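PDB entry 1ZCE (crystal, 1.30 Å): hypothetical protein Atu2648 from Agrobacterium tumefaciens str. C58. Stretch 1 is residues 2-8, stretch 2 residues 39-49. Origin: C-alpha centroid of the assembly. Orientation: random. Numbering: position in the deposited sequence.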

# COMPACT_ATOMS: atom_id res chain seq x y z
N ALA A 2 2.76 12.04 -10.45
CA ALA A 2 2.80 11.52 -9.05
C ALA A 2 2.61 10.01 -9.05
O ALA A 2 1.85 9.47 -9.85
CB ALA A 2 1.71 12.19 -8.22
N ASN A 3 3.31 9.33 -8.14
CA ASN A 3 3.22 7.88 -8.04
C ASN A 3 2.38 7.41 -6.86
O ASN A 3 2.47 7.96 -5.76
CB ASN A 3 4.62 7.28 -7.95
CG ASN A 3 5.48 7.61 -9.16
OD1 ASN A 3 5.02 7.52 -10.29
ND2 ASN A 3 6.73 7.98 -8.91
N TYR A 4 1.57 6.39 -7.11
CA TYR A 4 0.69 5.80 -6.11
C TYR A 4 1.02 4.32 -5.96
O TYR A 4 1.51 3.69 -6.90
CB TYR A 4 -0.77 6.00 -6.52
CG TYR A 4 -1.15 7.46 -6.48
CD1 TYR A 4 -1.60 8.05 -5.31
CD2 TYR A 4 -0.97 8.28 -7.60
CE1 TYR A 4 -1.86 9.41 -5.23
CE2 TYR A 4 -1.22 9.65 -7.54
CZ TYR A 4 -1.66 10.21 -6.35
OH TYR A 4 -1.89 11.56 -6.25
N TRP A 5 0.73 3.77 -4.78
CA TRP A 5 1.09 2.39 -4.49
C TRP A 5 0.04 1.62 -3.71
O TRP A 5 -0.98 2.17 -3.30
CB TRP A 5 2.40 2.40 -3.69
CG TRP A 5 3.43 3.33 -4.25
CD1 TRP A 5 3.65 4.64 -3.92
CD2 TRP A 5 4.37 3.01 -5.27
NE1 TRP A 5 4.67 5.16 -4.68
CE2 TRP A 5 5.13 4.18 -5.52
CE3 TRP A 5 4.65 1.85 -6.01
CZ2 TRP A 5 6.16 4.22 -6.48
CZ3 TRP A 5 5.66 1.89 -6.96
CH2 TRP A 5 6.40 3.06 -7.19
N LEU A 6 0.31 0.33 -3.51
CA LEU A 6 -0.57 -0.53 -2.72
C LEU A 6 0.30 -1.48 -1.91
O LEU A 6 1.27 -2.05 -2.43
CB LEU A 6 -1.56 -1.32 -3.60
CG LEU A 6 -2.52 -2.25 -2.85
CD1 LEU A 6 -3.87 -2.31 -3.56
CD2 LEU A 6 -1.91 -3.64 -2.72
N TYR A 7 -0.04 -1.63 -0.63
CA TYR A 7 0.70 -2.50 0.28
C TYR A 7 -0.24 -3.57 0.82
O TYR A 7 -1.29 -3.25 1.40
CB TYR A 7 1.25 -1.70 1.48
CG TYR A 7 1.95 -0.41 1.11
CD1 TYR A 7 1.21 0.71 0.73
CD2 TYR A 7 3.34 -0.33 1.10
CE1 TYR A 7 1.85 1.89 0.35
CE2 TYR A 7 3.98 0.85 0.72
CZ TYR A 7 3.23 1.95 0.34
OH TYR A 7 3.84 3.11 -0.07
N LYS A 8 0.12 -4.83 0.62
CA LYS A 8 -0.69 -5.92 1.14
C LYS A 8 -0.24 -6.22 2.57
O LYS A 8 0.96 -6.26 2.86
CB LYS A 8 -0.51 -7.18 0.29
CG LYS A 8 -1.04 -7.08 -1.13
CD LYS A 8 -1.04 -8.45 -1.79
CE LYS A 8 -1.71 -8.42 -3.15
NZ LYS A 8 -1.78 -9.78 -3.76
N ASN A 39 12.01 -3.21 -5.02
CA ASN A 39 12.32 -2.17 -5.98
C ASN A 39 11.21 -1.14 -6.06
O ASN A 39 11.47 0.03 -6.31
CB ASN A 39 12.61 -2.78 -7.36
CG ASN A 39 13.88 -3.62 -7.37
OD1 ASN A 39 14.70 -3.54 -6.45
ND2 ASN A 39 14.06 -4.41 -8.42
N ASN A 40 9.97 -1.57 -5.85
CA ASN A 40 8.86 -0.63 -5.87
C ASN A 40 9.04 0.32 -4.68
O ASN A 40 8.82 1.53 -4.80
CB ASN A 40 7.52 -1.37 -5.78
CG ASN A 40 7.11 -2.00 -7.12
OD1 ASN A 40 6.26 -2.89 -7.17
ND2 ASN A 40 7.70 -1.51 -8.20
N MSE A 41 9.45 -0.21 -3.54
CA MSE A 41 9.68 0.65 -2.39
C MSE A 41 10.83 1.62 -2.65
O MSE A 41 10.78 2.77 -2.24
CB MSE A 41 9.93 -0.18 -1.12
CG MSE A 41 8.67 -0.87 -0.62
SE MSE A 41 8.81 -1.72 1.13
CE MSE A 41 10.05 -3.13 0.62
N ARG A 42 11.87 1.15 -3.33
CA ARG A 42 13.00 2.02 -3.66
C ARG A 42 12.57 3.17 -4.57
O ARG A 42 13.25 4.19 -4.64
CB ARG A 42 14.11 1.23 -4.34
CG ARG A 42 14.85 0.28 -3.43
CD ARG A 42 15.86 -0.52 -4.22
NE ARG A 42 16.64 -1.39 -3.35
CZ ARG A 42 17.61 -2.19 -3.79
NH1 ARG A 42 17.92 -2.21 -5.07
NH2 ARG A 42 18.28 -2.94 -2.93
N ALA A 43 11.47 3.00 -5.29
CA ALA A 43 10.99 4.03 -6.20
C ALA A 43 10.08 5.04 -5.51
O ALA A 43 9.67 6.03 -6.12
CB ALA A 43 10.24 3.39 -7.36
N MSE A 44 9.79 4.81 -4.23
CA MSE A 44 8.90 5.69 -3.48
C MSE A 44 9.58 6.93 -2.92
O MSE A 44 10.76 6.91 -2.57
CB MSE A 44 8.26 4.92 -2.33
CG MSE A 44 7.34 3.81 -2.80
SE MSE A 44 6.72 2.73 -1.34
CE MSE A 44 5.84 1.37 -2.39
N LYS A 45 8.81 8.01 -2.85
CA LYS A 45 9.29 9.27 -2.31
C LYS A 45 8.49 9.59 -1.05
O LYS A 45 7.39 9.08 -0.85
CB LYS A 45 9.11 10.39 -3.34
CG LYS A 45 9.90 10.17 -4.62
CD LYS A 45 9.76 11.35 -5.57
CE LYS A 45 10.42 11.06 -6.91
NZ LYS A 45 9.70 10.00 -7.67
N ILE A 46 9.05 10.45 -0.20
CA ILE A 46 8.36 10.86 1.01
C ILE A 46 7.04 11.49 0.59
O ILE A 46 7.01 12.31 -0.33
CB ILE A 46 9.19 11.90 1.80
CG1 ILE A 46 10.47 11.25 2.33
CG2 ILE A 46 8.37 12.48 2.94
CD1 ILE A 46 10.22 10.07 3.24
N GLY A 47 5.95 11.10 1.24
CA GLY A 47 4.67 11.66 0.89
C GLY A 47 3.86 10.87 -0.12
O GLY A 47 2.67 11.13 -0.29
N ASP A 48 4.48 9.92 -0.81
CA ASP A 48 3.75 9.11 -1.78
C ASP A 48 2.61 8.41 -1.05
O ASP A 48 2.81 7.84 0.02
CB ASP A 48 4.65 8.05 -2.42
CG ASP A 48 5.46 8.59 -3.59
OD1 ASP A 48 5.38 9.79 -3.90
OD2 ASP A 48 6.18 7.79 -4.22
N LYS A 49 1.43 8.45 -1.65
CA LYS A 49 0.24 7.84 -1.07
C LYS A 49 -0.01 6.45 -1.63
O LYS A 49 0.39 6.14 -2.75
CB LYS A 49 -0.97 8.73 -1.32
CG LYS A 49 -0.80 10.16 -0.82
CD LYS A 49 -0.61 10.21 0.68
CE LYS A 49 -0.60 11.64 1.22
NZ LYS A 49 0.49 12.48 0.66
O HOH W 1 7.76 8.09 -6.29
O HOH W 2 5.09 10.85 -6.43
O HOH W 3 8.73 9.19 -10.81

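What holds the two backbones together? Stretch 1 runs as a strand through Trp-5 to Lys-8, while stretch 2 leaves a helix, passes through a type II turn from Lys-45 to Asp-48 and brings Lys-49 alongside Tyr-4, their CA atoms 5.5 Å apart. One backbone hydrogen bond joins them, from Trp-5 N to Lys-49 O at 3.1 Å. The same carbonyl oxygen, Lys-49 O, also receives a CA-H...O contact from Tyr-4 CA at 3.4 Å. Lys-49 is well covered by stretch 1, and its CB lies 4.1 Å from Tyr-4 CE1. The end of its side chain leads away, and NZ bonds back to Gly-47 O at 2.7 Å.

Why does Trp-5 dominate the contact? Its CA-to-CB bond points toward stretch 2, and Trp-5 has more of its surface covered by the other stretch than any other residue here. One face of the ring receives Met-44, a selenomethionine: CG sits 3.5 Å from Trp-5 CE2, close enough for a CH-pi contact with the five-membered ring, and SE stands almost on the normal of that ring, 4.4 Å from its centroid. Asn-40 O lies over the same face, 3.7 Å from Trp-5 CH2, and Ala-43 CB approaches that carbon at 3.9 Å. The polar part of the indole is answered at its edge, where Trp-5 NE1 donates to Asp-48 OD2 at 3.1 Å with a nearly straight N-H...O angle of 164°.

What else does Met-44 touch? Its extended side chain reaches Tyr-7 as well, with CE 3.7 Å from Tyr-7 CE2 and SE at the edge of that ring. Tyr-7 OH comes within 3.2 Å of Met-44 SE, yet this hydroxyl has no hydrogen-bonding partner in the model. The polarizable selenoether of Met-44 touches both aromatic residues, Trp-5 and Tyr-7.

How does Asp-48 tie the turn to the strand? Besides the indole, its OD2 accepts from Lys-45 N at 3.0 Å, so a single carboxylate oxygen braces the turn and anchors Trp-5. The turn itself is closed by Asp-48 N bonding to Lys-45 O at 3.0 Å, and Gly-47 has the positive phi that suits a residue without a CB. Water extends the link to Asn-3: water 1 accepts from Asn-3 ND2 at 2.8 Å and donates to Asp-48 OD2 at 2.6 Å, while water 2 accepts from Asn-3 N at 2.9 Å and donates to Asp-48 OD1 at 2.8 Å.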